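Local coordinates for ankyrin repeat domain protein (Legionella pneumophila subsp. pneumophila, PDB 6MCA) that acts as a bacterial effector that interacts with the host LARP7 component of the 7SK snRNP complex, combining ankyrin repeats with a cysteine protease-like region, at residues G416-A421 / N466-I471; R428-A433 / D473-N478; K435-L440 / Y447-Y452; A156-H161 / D389-E394. One frame throughout, in Å; residues are numbered along the deposited sequence.

How the contacts relate
From the N terminus, contact 4 comes first. It returns helix 373-399 to helix 147-162 and closes a loop of more than 200 residues that contains the five-stranded antiparallel sheet. All three other contacts open after it closes and belong to the helical C-terminal end. Contact 1 opens on helix 404-421 and contact 2 on helix 427-440; both close on or just beyond helix 463-474, so the two cross along the chain. Contact 3, between the consecutive helices 427-440 and 447-458, nests inside both. Side chains join the groups: I417 of contact 1 meets I159 and L392 of contact 4, while R432 (contact 2) and K435 (contact 3) form salt bridges to D389 and D393, respectively.

Contact 1 of 4, residues G416-A421 / N466-I471; sequences GILFQA and NNLLKI
L468 is the central bump, its two methyls reaching different neighbours on helix 404-421. CD1 lies 4.2 Å from L418 CD2, whereas CD2 comes to 4.1 Å from F419 CD1 and meets the phenyl ring at its edge, near the ring plane. L468 and F419 cross roughly at right angles. A turn further along, I471 supplies the second bump: its CG2 methyl is 4.1 Å from L418 CD1, the two side chains sliding past one another in opposite directions. L418 thus fits between L468 and I471, one methyl to each. Its CG stands opposite the backbone N (chi1 170°), which carries the fork across to helix 463-474 although its CB does not start out toward it. The same setting in F419 (chi1 -172°) brings its ring beside L468; the rings of Y452 and Y456 also meet the F419 ring. At the polar margin, a water donates to F419 O (2.9 Å) and accepts from N467 ND2, bridging the helices; N467 also bonds to C422 O and H424 N. The side-chain packing is largely apolar, in a steep crossing (116° between the short axes) of helices 404-421 and 463-474 in the buried core of the all-helical C-terminal region.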
loop_
_atom_site.group_PDB
_atom_site.type_symbol
_atom_site.label_atom_id
_atom_site.label_comp_id
_atom_site.label_asym_id
_atom_site.label_seq_id
_atom_site.Cartn_x
_atom_site.Cartn_y
_atom_site.Cartn_z
ATOM N N GLY A 416 8.475 -18.956 -2.242
ATOM C CA GLY A 416 7.039 -18.733 -2.276
ATOM C C GLY A 416 6.547 -18.402 -3.671
ATOM O O GLY A 416 5.551 -18.959 -4.142
ATOM N N ILE A 417 7.245 -17.485 -4.349
ATOM C CA ILE A 417 6.909 -17.163 -5.738
ATOM C C ILE A 417 6.898 -18.429 -6.585
ATOM O O ILE A 417 5.916 -18.734 -7.274
ATOM C CB ILE A 417 7.893 -16.127 -6.310
ATOM C CG1 ILE A 417 7.824 -14.814 -5.532
ATOM C CG2 ILE A 417 7.616 -15.892 -7.791
ATOM C CD1 ILE A 417 8.747 -13.745 -6.080
ATOM N N LEU A 418 7.992 -19.193 -6.524
ATOM C CA LEU A 418 8.143 -20.375 -7.368
ATOM C C LEU A 418 7.032 -21.388 -7.116
ATOM O O LEU A 418 6.438 -21.923 -8.059
ATOM C CB LEU A 418 9.514 -21.009 -7.126
ATOM C CG LEU A 418 9.775 -22.382 -7.749
ATOM C CD1 LEU A 418 9.702 -22.315 -9.267
ATOM C CD2 LEU A 418 11.121 -22.926 -7.293
ATOM N N PHE A 419 6.730 -21.660 -5.845
ATOM C CA PHE A 419 5.770 -22.714 -5.535
ATOM C C PHE A 419 4.340 -22.279 -5.830
ATOM O O PHE A 419 3.555 -23.057 -6.385
ATOM C CB PHE A 419 5.908 -23.140 -4.074
ATOM C CG PHE A 419 5.095 -24.354 -3.719
ATOM C CD1 PHE A 419 5.486 -25.615 -4.139
ATOM C CD2 PHE A 419 3.940 -24.233 -2.962
ATOM C CE1 PHE A 419 4.739 -26.733 -3.813
ATOM C CE2 PHE A 419 3.190 -25.347 -2.632
ATOM C CZ PHE A 419 3.591 -26.599 -3.059
ATOM N N GLN A 420 3.977 -21.043 -5.478
ATOM C CA GLN A 420 2.580 -20.642 -5.557
ATOM C C GLN A 420 2.181 -20.061 -6.907
ATOM O O GLN A 420 1.039 -20.259 -7.336
ATOM C CB GLN A 420 2.262 -19.618 -4.463
ATOM C CG GLN A 420 2.542 -20.101 -3.047
ATOM C CD GLN A 420 1.919 -19.203 -1.994
ATOM O OE1 GLN A 420 0.813 -18.691 -2.173
ATOM N NE2 GLN A 420 2.629 -19.004 -0.890
ATOM N N ALA A 421 3.078 -19.352 -7.595
ATOM C CA ALA A 421 2.676 -18.510 -8.714
ATOM C C ALA A 421 3.177 -18.980 -10.073
ATOM O O ALA A 421 2.833 -18.358 -11.085
ATOM C CB ALA A 421 3.143 -17.069 -8.472
ATOM N N ASN A 466 3.149 -31.512 -7.603
ATOM C CA ASN A 466 3.307 -32.081 -8.937
ATOM C C ASN A 466 3.786 -31.024 -9.927
ATOM O O ASN A 466 4.684 -31.277 -10.743
ATOM C CB ASN A 466 1.981 -32.692 -9.398
ATOM C CG ASN A 466 2.159 -33.722 -10.492
ATOM O OD1 ASN A 466 1.620 -33.578 -11.588
ATOM N ND2 ASN A 466 2.912 -34.776 -10.196
ATOM N N ASN A 467 3.193 -29.828 -9.867
ATOM C CA ASN A 467 3.630 -28.742 -10.739
ATOM C C ASN A 467 5.083 -28.368 -10.467
ATOM O O ASN A 467 5.837 -28.059 -11.397
ATOM C CB ASN A 467 2.717 -27.528 -10.562
ATOM C CG ASN A 467 3.216 -26.309 -11.313
ATOM O OD1 ASN A 467 2.937 -26.138 -12.501
ATOM N ND2 ASN A 467 3.953 -25.448 -10.620
ATOM N N LEU A 468 5.495 -28.401 -9.198
ATOM C CA LEU A 468 6.879 -28.092 -8.848
ATOM C C LEU A 468 7.835 -29.143 -9.394
ATOM O O LEU A 468 8.914 -28.807 -9.895
ATOM C CB LEU A 468 7.020 -27.974 -7.331
ATOM C CG LEU A 468 8.446 -27.962 -6.773
ATOM C CD1 LEU A 468 9.162 -26.672 -7.145
ATOM C CD2 LEU A 468 8.437 -28.164 -5.266
ATOM N N LEU A 469 7.467 -30.423 -9.293
ATOM C CA LEU A 469 8.289 -31.478 -9.879
ATOM C C LEU A 469 8.421 -31.291 -11.386
ATOM O O LEU A 469 9.518 -31.412 -11.951
ATOM C CB LEU A 469 7.694 -32.848 -9.554
ATOM C CG LEU A 469 7.801 -33.307 -8.100
ATOM C CD1 LEU A 469 6.974 -34.563 -7.873
ATOM C CD2 LEU A 469 9.255 -33.549 -7.732
ATOM N N LYS A 470 7.304 -30.991 -12.054
ATOM C CA LYS A 470 7.347 -30.731 -13.489
ATOM C C LYS A 470 8.282 -29.571 -13.807
ATOM O O LYS A 470 9.132 -29.671 -14.699
ATOM C CB LYS A 470 5.939 -30.454 -14.019
ATOM C CG LYS A 470 4.995 -31.642 -13.930
ATOM C CD LYS A 470 4.045 -31.681 -15.117
ATOM C CE LYS A 470 2.599 -31.798 -14.664
ATOM N NZ LYS A 470 2.369 -33.022 -13.849
ATOM N N ILE A 471 8.146 -28.461 -13.074
ATOM C CA ILE A 471 8.992 -27.291 -13.302
ATOM C C ILE A 471 10.461 -27.652 -13.131
ATOM O O ILE A 471 11.311 -27.281 -13.948
ATOM C CB ILE A 471 8.584 -26.143 -12.358
ATOM C CG1 ILE A 471 7.276 -25.502 -12.824
ATOM C CG2 ILE A 471 9.688 -25.099 -12.269
ATOM C CD1 ILE A 471 6.834 -24.337 -11.966
HETATM O O HOH W 1 4.060 -25.316 -8.148
#

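Contact 2 of 4, residues R428-A433 / D473-N478; sequences RHLERA and DDCGIN
The D474 carboxylate meets L430 along one flank, with no stacking over a face: the CD2 methyl of L430 is 4.1 Å from D474 CB and equally 4.1 Å from D474 OD1, while D474 OD2 points away, 5.9 Å from that methyl. The two side chains cross at about a right angle. The setting is a helix C-terminus and the turn after it, laid against the side of helix 427-440 at the outer edge of the C-terminal helical bundle. D474 lies near the C-terminal end of helix 463-474, and its CG lies beside its own backbone N (chi1 -39°), which leaves CB and OD1 beside the methyl and OD2 on the far side. The chain then leaves the helix through C475 and G476, the latter in a left-handed backbone conformation (phi 71°); G476 N still donates to D473 O, forming a tight turn. This turn presents C475 to the helix, where its sulfur grazes the same leucine methyl that touches D474. L430 CD2 is therefore shared by both residues, and it is the single branch that carries the contact. H429 and R432 are engaged away from this interface: H429 ND1 bonds to the backbone N of D423, and the R432 guanidinium forms salt bridges with D389 and E385 of helix 373-399. The packing here is loose and lies at the surface, and the carboxylate meets the helix through a methyl, with no polar partner on 428-433. Deeper in, A433 stands near C475 without touching it, and L437 continues the sulfur's apolar surroundings. C475 SG lies 4.4 Å from L430 CD2.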
loop_
_atom_site.group_PDB
_atom_site.type_symbol
_atom_site.label_atom_id
_atom_site.label_comp_id
_atom_site.label_asym_id
_atom_site.label_seq_id
_atom_site.Cartn_x
_atom_site.Cartn_y
_atom_site.Cartn_z
ATOM N N ARG A 428 6.632 -17.775 -19.604
ATOM C CA ARG A 428 7.090 -16.664 -18.774
ATOM C C ARG A 428 7.297 -17.116 -17.334
ATOM O O ARG A 428 8.291 -16.746 -16.691
ATOM C CB ARG A 428 6.088 -15.513 -18.841
ATOM C CG ARG A 428 5.737 -15.074 -20.254
ATOM N N HIS A 429 6.367 -17.921 -16.815
ATOM C CA HIS A 429 6.558 -18.517 -15.499
ATOM C C HIS A 429 7.791 -19.407 -15.473
ATOM O O HIS A 429 8.480 -19.477 -14.453
ATOM C CB HIS A 429 5.318 -19.316 -15.093
ATOM C CG HIS A 429 4.092 -18.478 -14.901
ATOM N ND1 HIS A 429 2.964 -18.947 -14.262
ATOM C CD2 HIS A 429 3.814 -17.203 -15.265
ATOM C CE1 HIS A 429 2.046 -17.999 -14.240
ATOM N NE2 HIS A 429 2.536 -16.930 -14.842
ATOM N N LEU A 430 8.102 -20.073 -16.588
ATOM C CA LEU A 430 9.299 -20.908 -16.637
ATOM C C LEU A 430 10.566 -20.062 -16.628
ATOM O O LEU A 430 11.570 -20.448 -16.018
ATOM C CB LEU A 430 9.258 -21.813 -17.868
ATOM C CG LEU A 430 8.544 -23.152 -17.672
ATOM C CD1 LEU A 430 8.270 -23.824 -19.010
ATOM C CD2 LEU A 430 9.353 -24.067 -16.762
ATOM N N GLU A 431 10.544 -18.904 -17.293
ATOM C CA GLU A 431 11.686 -17.996 -17.222
ATOM C C GLU A 431 11.887 -17.481 -15.801
ATOM O O GLU A 431 13.021 -17.430 -15.300
ATOM C CB GLU A 431 11.494 -16.832 -18.194
ATOM C CG GLU A 431 11.386 -17.251 -19.652
ATOM C CD GLU A 431 10.892 -16.132 -20.547
ATOM O OE1 GLU A 431 10.573 -16.408 -21.724
ATOM O OE2 GLU A 431 10.822 -14.978 -20.076
ATOM N N ARG A 432 10.795 -17.094 -15.136
ATOM C CA ARG A 432 10.893 -16.680 -13.738
ATOM C C ARG A 432 11.409 -17.819 -12.864
ATOM O O ARG A 432 12.205 -17.598 -11.942
ATOM C CB ARG A 432 9.537 -16.189 -13.234
ATOM C CG ARG A 432 8.956 -15.036 -14.035
ATOM C CD ARG A 432 7.820 -14.358 -13.285
ATOM N NE ARG A 432 7.269 -13.234 -14.034
ATOM C CZ ARG A 432 6.022 -13.181 -14.493
ATOM N NH1 ARG A 432 5.191 -14.190 -14.276
ATOM N NH2 ARG A 432 5.607 -12.116 -15.167
ATOM N N ALA A 433 10.976 -19.049 -13.150
ATOM C CA ALA A 433 11.434 -20.201 -12.386
ATOM C C ALA A 433 12.921 -20.449 -12.597
ATOM O O ALA A 433 13.623 -20.840 -11.663
ATOM C CB ALA A 433 10.623 -21.440 -12.767
ATOM N N ASP A 473 11.851 -30.497 -13.536
ATOM C CA ASP A 473 12.320 -31.329 -14.640
ATOM C C ASP A 473 12.510 -30.517 -15.917
ATOM O O ASP A 473 13.462 -30.753 -16.670
ATOM C CB ASP A 473 11.361 -32.493 -14.880
ATOM C CG ASP A 473 12.049 -33.686 -15.518
ATOM O OD1 ASP A 473 12.914 -34.298 -14.855
ATOM O OD2 ASP A 473 11.732 -34.007 -16.682
ATOM N N ASP A 474 11.620 -29.556 -16.184
ATOM C CA ASP A 474 11.775 -28.725 -17.376
ATOM C C ASP A 474 12.975 -27.793 -17.298
ATOM O O ASP A 474 13.357 -27.218 -18.322
ATOM C CB ASP A 474 10.513 -27.895 -17.642
ATOM C CG ASP A 474 9.236 -28.659 -17.362
ATOM O OD1 ASP A 474 8.296 -28.062 -16.794
ATOM O OD2 ASP A 474 9.172 -29.859 -17.702
ATOM N N CYS A 475 13.574 -27.626 -16.120
ATOM C CA CYS A 475 14.787 -26.840 -15.963
ATOM C C CYS A 475 16.027 -27.712 -15.803
ATOM O O CYS A 475 17.089 -27.200 -15.436
ATOM C CB CYS A 475 14.649 -25.892 -14.768
ATOM S SG CYS A 475 13.343 -24.656 -14.958
ATOM N N GLY A 476 15.912 -29.012 -16.071
ATOM C CA GLY A 476 17.041 -29.919 -15.992
ATOM C C GLY A 476 17.503 -30.191 -14.577
ATOM O O GLY A 476 18.701 -30.112 -14.282
ATOM N N ILE A 477 16.565 -30.527 -13.692
ATOM C CA ILE A 477 16.854 -30.700 -12.274
ATOM C C ILE A 477 16.135 -31.948 -11.786
ATOM O O ILE A 477 14.901 -32.016 -11.834
ATOM C CB ILE A 477 16.417 -29.478 -11.452
ATOM C CG1 ILE A 477 17.366 -28.312 -11.716
ATOM C CG2 ILE A 477 16.376 -29.816 -9.966
ATOM C CD1 ILE A 477 17.154 -27.148 -10.799
ATOM N N ASN A 478 16.899 -32.928 -11.306
ATOM C CA ASN A 478 16.327 -34.129 -10.721
ATOM C C ASN A 478 16.457 -34.046 -9.210
ATOM O O ASN A 478 17.584 -34.102 -8.693
ATOM C CB ASN A 478 17.029 -35.378 -11.248
ATOM C CG ASN A 478 16.544 -36.650 -10.574
ATOM O OD1 ASN A 478 17.179 -37.157 -9.649
ATOM N ND2 ASN A 478 15.409 -37.168 -11.034
#

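Contact 3 of 4, residues K435-L440 / Y447-Y452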
loop_
_atom_site.group_PDB
_atom_site.type_symbol
_atom_site.label_atom_id
_atom_site.label_comp_id
_atom_site.label_asym_id
_atom_site.label_seq_id
_atom_site.Cartn_x
_atom_site.Cartn_y
_atom_site.Cartn_z
ATOM N N LYS A 435 15.140 -18.047 -13.312
ATOM C CA LYS A 435 15.732 -16.981 -12.508
ATOM C C LYS A 435 15.803 -17.366 -11.035
ATOM O O LYS A 435 16.820 -17.134 -10.370
ATOM C CB LYS A 435 14.925 -15.692 -12.667
ATOM C CG LYS A 435 15.150 -14.927 -13.957
ATOM C CD LYS A 435 14.501 -13.552 -13.860
ATOM C CE LYS A 435 14.358 -12.893 -15.220
ATOM N NZ LYS A 435 13.541 -11.650 -15.136
ATOM N N ILE A 436 14.729 -17.958 -10.511
ATOM C CA ILE A 436 14.668 -18.269 -9.084
ATOM C C ILE A 436 15.548 -19.471 -8.751
ATOM O O ILE A 436 16.265 -19.474 -7.742
ATOM C CB ILE A 436 13.205 -18.500 -8.660
ATOM C CG1 ILE A 436 12.407 -17.200 -8.780
ATOM C CG2 ILE A 436 13.136 -19.042 -7.243
ATOM C CD1 ILE A 436 10.913 -17.409 -8.882
ATOM N N LEU A 437 15.505 -20.511 -9.587
ATOM C CA LEU A 437 16.294 -21.711 -9.351
ATOM C C LEU A 437 17.786 -21.444 -9.459
ATOM O O LEU A 437 18.577 -22.213 -8.902
ATOM C CB LEU A 437 15.891 -22.810 -10.333
ATOM C CG LEU A 437 14.521 -23.450 -10.092
ATOM C CD1 LEU A 437 14.171 -24.412 -11.217
ATOM C CD2 LEU A 437 14.483 -24.147 -8.743
ATOM N N ASN A 438 18.188 -20.384 -10.168
ATOM C CA ASN A 438 19.588 -19.974 -10.118
ATOM C C ASN A 438 20.059 -19.753 -8.684
ATOM O O ASN A 438 21.232 -19.989 -8.371
ATOM C CB ASN A 438 19.798 -18.703 -10.940
ATOM C CG ASN A 438 20.426 -18.980 -12.288
ATOM O OD1 ASN A 438 20.553 -20.132 -12.704
ATOM N ND2 ASN A 438 20.828 -17.921 -12.982
ATOM N N ILE A 439 19.164 -19.313 -7.805
ATOM C CA ILE A 439 19.496 -19.055 -6.411
ATOM C C ILE A 439 19.105 -20.221 -5.512
ATOM O O ILE A 439 19.868 -20.602 -4.623
ATOM C CB ILE A 439 18.824 -17.745 -5.944
ATOM C CG1 ILE A 439 19.447 -16.541 -6.656
ATOM C CG2 ILE A 439 18.925 -17.591 -4.433
ATOM C CD1 ILE A 439 18.814 -15.219 -6.285
ATOM N N LEU A 440 17.926 -20.807 -5.732
ATOM C CA LEU A 440 17.440 -21.855 -4.841
ATOM C C LEU A 440 18.165 -23.184 -5.013
ATOM O O LEU A 440 17.902 -24.112 -4.241
ATOM C CB LEU A 440 15.938 -22.060 -5.037
ATOM C CG LEU A 440 15.055 -20.956 -4.460
ATOM C CD1 LEU A 440 13.595 -21.376 -4.476
ATOM C CD2 LEU A 440 15.503 -20.604 -3.050
ATOM N N TYR A 447 17.733 -26.033 0.989
ATOM C CA TYR A 447 16.799 -26.456 2.028
ATOM C C TYR A 447 15.400 -25.919 1.769
ATOM O O TYR A 447 14.411 -26.632 1.981
ATOM C CB TYR A 447 17.302 -26.035 3.414
ATOM C CG TYR A 447 17.379 -24.544 3.690
ATOM C CD1 TYR A 447 18.558 -23.843 3.476
ATOM C CD2 TYR A 447 16.291 -23.850 4.209
ATOM C CE1 TYR A 447 18.645 -22.488 3.742
ATOM C CE2 TYR A 447 16.370 -22.491 4.477
ATOM C CZ TYR A 447 17.551 -21.817 4.241
ATOM O OH TYR A 447 17.641 -20.468 4.505
ATOM N N VAL A 448 15.297 -24.681 1.267
ATOM C CA VAL A 448 13.990 -24.138 0.892
ATOM C C VAL A 448 13.243 -25.145 0.028
ATOM O O VAL A 448 12.218 -25.708 0.438
ATOM C CB VAL A 448 14.143 -22.785 0.175
ATOM C CG1 VAL A 448 12.797 -22.310 -0.357
ATOM C CG2 VAL A 448 14.735 -21.748 1.115
ATOM N N LEU A 449 13.783 -25.420 -1.165
ATOM C CA LEU A 449 13.182 -26.424 -2.035
ATOM C C LEU A 449 12.945 -27.723 -1.283
ATOM O O LEU A 449 11.852 -28.300 -1.356
ATOM C CB LEU A 449 14.069 -26.661 -3.258
ATOM C CG LEU A 449 13.960 -25.614 -4.368
ATOM C CD1 LEU A 449 14.962 -25.902 -5.475
ATOM C CD2 LEU A 449 12.544 -25.557 -4.921
ATOM N N SER A 450 13.946 -28.169 -0.514
ATOM C CA SER A 450 13.806 -29.384 0.280
ATOM C C SER A 450 12.497 -29.367 1.052
ATOM O O SER A 450 11.643 -30.245 0.875
ATOM C CB SER A 450 14.997 -29.531 1.232
ATOM O OG SER A 450 16.194 -29.799 0.524
ATOM N N SER A 451 12.301 -28.320 1.864
ATOM C CA SER A 451 11.087 -28.215 2.665
ATOM C C SER A 451 9.852 -28.418 1.799
ATOM O O SER A 451 9.002 -29.266 2.095
ATOM C CB SER A 451 11.037 -26.857 3.367
ATOM O OG SER A 451 9.700 -26.430 3.553
ATOM N N TYR A 452 9.770 -27.687 0.686
ATOM C CA TYR A 452 8.617 -27.822 -0.196
ATOM C C TYR A 452 8.461 -29.264 -0.652
ATOM O O TYR A 452 7.401 -29.873 -0.467
ATOM C CB TYR A 452 8.753 -26.874 -1.389
ATOM C CG TYR A 452 8.346 -25.452 -1.075
ATOM C CD1 TYR A 452 7.006 -25.093 -1.008
ATOM C CD2 TYR A 452 9.300 -24.472 -0.840
ATOM C CE1 TYR A 452 6.629 -23.794 -0.718
ATOM C CE2 TYR A 452 8.932 -23.170 -0.551
ATOM C CZ TYR A 452 7.596 -22.837 -0.492
ATOM O OH TYR A 452 7.228 -21.541 -0.203
#
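Apolar contacts carry this interface, and L449 makes most of them. Its CD1 methyl reaches into a notch between two leucines a turn apart on helix 427-440: L437 CD2 is 3.7 Å from L449 CD1, and L440 CB is 4.0 Å from the same methyl. L437 and L449 cross at about a right angle. The torsion of L449 (chi1 -79°) sets CG opposite the carbonyl carbon and sends the branch out toward that notch. A second apolar pair lies beside it, where L440 CD2 abuts the branch point of V448 at 4.1 Å from CB, again with the side chains crossing steeply. V448 CG1 also lies in the ring plane at the edge of Y452.

Of backbone contacts, L440 O approaches L449 CD1 to 3.7 Å, a van der Waals touch.

The six residues between the segments contain no helix, and the short axes turn through 105°, so consecutive helices meet at a steep corner. With all four touching side chains buried and apolar, the hold across this corner rests on shape and hydrophobic burial, not on directed bonds.

Contact 4 of 4, residues A156-H161 / D389-E394; sequences AKLIGH and DRALDE
I159 packs against A391 at the tight heart of this contact: I159 CG1 is 3.6 Å from A391 CB, and its CD1 methyl lies 3.9 Å from A391 O. Because A391 has only a methyl side chain, the backbones come near, with CA atoms of I159 and A391 6.3 Å apart. The CG1 branch of I159 lies beside its backbone N (chi1 -84°), which takes it to A391 although the CB itself does not head there. I413 and I417 of helix 404-421 also touch I159.

The other flank is more open, at the partly exposed R390. L158 CD2 sits over one face of the R390 guanidinium, 3.6 Å from NH2, and is only loosely against A391 CB, at 4.3 Å. The arginine chain bends at its second and third torsions (chi2 -97°), curling the flat group over the leucine methyl. D387 holds NH2 in a salt bridge; E394 OE2, one turn on in the same helix, lies in the guanidinium plane at its edge, a weak salt bridge of 3.4 Å to NH1.

The axes of the two short segments, at 137°, approach to 9.7 Å: a largely antiparallel helix pair with A391 at the nearest point of the backbones, tying helix 147-162 to the long helix 373-399 within a multi-helix core.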
loop_
_atom_site.group_PDB
_atom_site.type_symbol
_atom_site.label_atom_id
_atom_site.label_comp_id
_atom_site.label_asym_id
_atom_site.label_seq_id
_atom_site.Cartn_x
_atom_site.Cartn_y
_atom_site.Cartn_z
ATOM N N ALA A 156 8.660 -7.051 -0.311
ATOM C CA ALA A 156 7.899 -8.232 0.081
ATOM C C ALA A 156 6.403 -8.005 -0.084
ATOM O O ALA A 156 5.689 -8.884 -0.582
ATOM C CB ALA A 156 8.230 -8.616 1.522
ATOM N N LYS A 157 5.908 -6.831 0.322
ATOM C CA LYS A 157 4.489 -6.538 0.143
ATOM C C LYS A 157 4.119 -6.494 -1.334
ATOM O O LYS A 157 3.096 -7.061 -1.746
ATOM C CB LYS A 157 4.138 -5.214 0.823
ATOM C CG LYS A 157 4.160 -5.263 2.341
ATOM C CD LYS A 157 3.082 -6.185 2.884
ATOM C CE LYS A 157 1.693 -5.690 2.514
ATOM N NZ LYS A 157 0.647 -6.694 2.850
ATOM N N LEU A 158 4.948 -5.835 -2.151
ATOM C CA LEU A 158 4.659 -5.735 -3.577
ATOM C C LEU A 158 4.664 -7.106 -4.239
ATOM O O LEU A 158 3.837 -7.382 -5.114
ATOM C CB LEU A 158 5.670 -4.806 -4.250
ATOM C CG LEU A 158 5.449 -4.515 -5.734
ATOM C CD1 LEU A 158 4.089 -3.871 -5.956
ATOM C CD2 LEU A 158 6.558 -3.630 -6.275
ATOM N N ILE A 159 5.579 -7.985 -3.827
ATOM C CA ILE A 159 5.626 -9.324 -4.404
ATOM C C ILE A 159 4.417 -10.139 -3.966
ATOM O O ILE A 159 3.793 -10.833 -4.779
ATOM C CB ILE A 159 6.948 -10.019 -4.033
ATOM C CG1 ILE A 159 8.050 -9.605 -5.009
ATOM C CG2 ILE A 159 6.778 -11.531 -4.018
ATOM C CD1 ILE A 159 9.380 -10.244 -4.726
ATOM N N GLY A 160 4.060 -10.067 -2.681
ATOM C CA GLY A 160 2.891 -10.789 -2.211
ATOM C C GLY A 160 1.618 -10.358 -2.911
ATOM O O GLY A 160 0.724 -11.172 -3.152
ATOM N N HIS A 161 1.522 -9.073 -3.257
ATOM C CA HIS A 161 0.325 -8.597 -3.947
ATOM C C HIS A 161 0.351 -8.945 -5.433
ATOM O O HIS A 161 -0.630 -9.473 -5.969
ATOM C CB HIS A 161 0.172 -7.089 -3.748
ATOM C CG HIS A 161 -0.296 -6.708 -2.378
ATOM N ND1 HIS A 161 -1.309 -7.378 -1.725
ATOM C CD2 HIS A 161 0.107 -5.724 -1.539
ATOM C CE1 HIS A 161 -1.507 -6.825 -0.542
ATOM N NE2 HIS A 161 -0.662 -5.819 -0.405
ATOM N N ASP A 389 7.965 -8.671 -12.945
ATOM C CA ASP A 389 9.358 -8.966 -13.265
ATOM C C ASP A 389 10.316 -7.994 -12.582
ATOM O O ASP A 389 11.420 -8.390 -12.196
ATOM C CB ASP A 389 9.558 -8.956 -14.780
ATOM C CG ASP A 389 8.873 -10.127 -15.463
ATOM O OD1 ASP A 389 8.870 -11.235 -14.884
ATOM O OD2 ASP A 389 8.335 -9.940 -16.574
ATOM N N ARG A 390 9.907 -6.736 -12.400
ATOM C CA ARG A 390 10.760 -5.760 -11.727
ATOM C C ARG A 390 10.979 -6.138 -10.268
ATOM O O ARG A 390 12.105 -6.071 -9.761
ATOM C CB ARG A 390 10.140 -4.364 -11.834
ATOM C CG ARG A 390 11.008 -3.239 -11.280
ATOM C CD ARG A 390 10.613 -2.858 -9.854
ATOM N NE ARG A 390 9.263 -2.306 -9.773
ATOM C CZ ARG A 390 8.786 -1.652 -8.719
ATOM N NH1 ARG A 390 9.550 -1.465 -7.651
ATOM N NH2 ARG A 390 7.545 -1.182 -8.730
ATOM N N ALA A 391 9.908 -6.527 -9.572
ATOM C CA ALA A 391 10.052 -6.937 -8.178
ATOM C C ALA A 391 10.906 -8.195 -8.062
ATOM O O ALA A 391 11.760 -8.300 -7.165
ATOM C CB ALA A 391 8.674 -7.155 -7.554
ATOM N N LEU A 392 10.697 -9.158 -8.966
ATOM C CA LEU A 392 11.521 -10.363 -8.952
ATOM C C LEU A 392 12.996 -10.030 -9.168
ATOM O O LEU A 392 13.874 -10.572 -8.482
ATOM C CB LEU A 392 11.026 -11.344 -10.015
ATOM C CG LEU A 392 11.764 -12.679 -10.121
ATOM C CD1 LEU A 392 11.797 -13.379 -8.775
ATOM C CD2 LEU A 392 11.108 -13.564 -11.167
ATOM N N ASP A 393 13.285 -9.129 -10.113
ATOM C CA ASP A 393 14.665 -8.733 -10.374
ATOM C C ASP A 393 15.267 -8.005 -9.179
ATOM O O ASP A 393 16.452 -8.178 -8.877
ATOM C CB ASP A 393 14.732 -7.854 -11.623
ATOM C CG ASP A 393 14.410 -8.618 -12.891
ATOM O OD1 ASP A 393 14.368 -9.865 -12.843
ATOM O OD2 ASP A 393 14.194 -7.969 -13.937
ATOM N N GLU A 394 14.472 -7.172 -8.501
ATOM C CA GLU A 394 14.948 -6.515 -7.287
ATOM C C GLU A 394 15.370 -7.543 -6.247
ATOM O O GLU A 394 16.440 -7.426 -5.635
ATOM C CB GLU A 394 13.863 -5.599 -6.721
ATOM C CG GLU A 394 13.862 -4.193 -7.284
ATOM C CD GLU A 394 12.787 -3.321 -6.662
ATOM O OE1 GLU A 394 11.921 -3.863 -5.943
ATOM O OE2 GLU A 394 12.809 -2.093 -6.893
#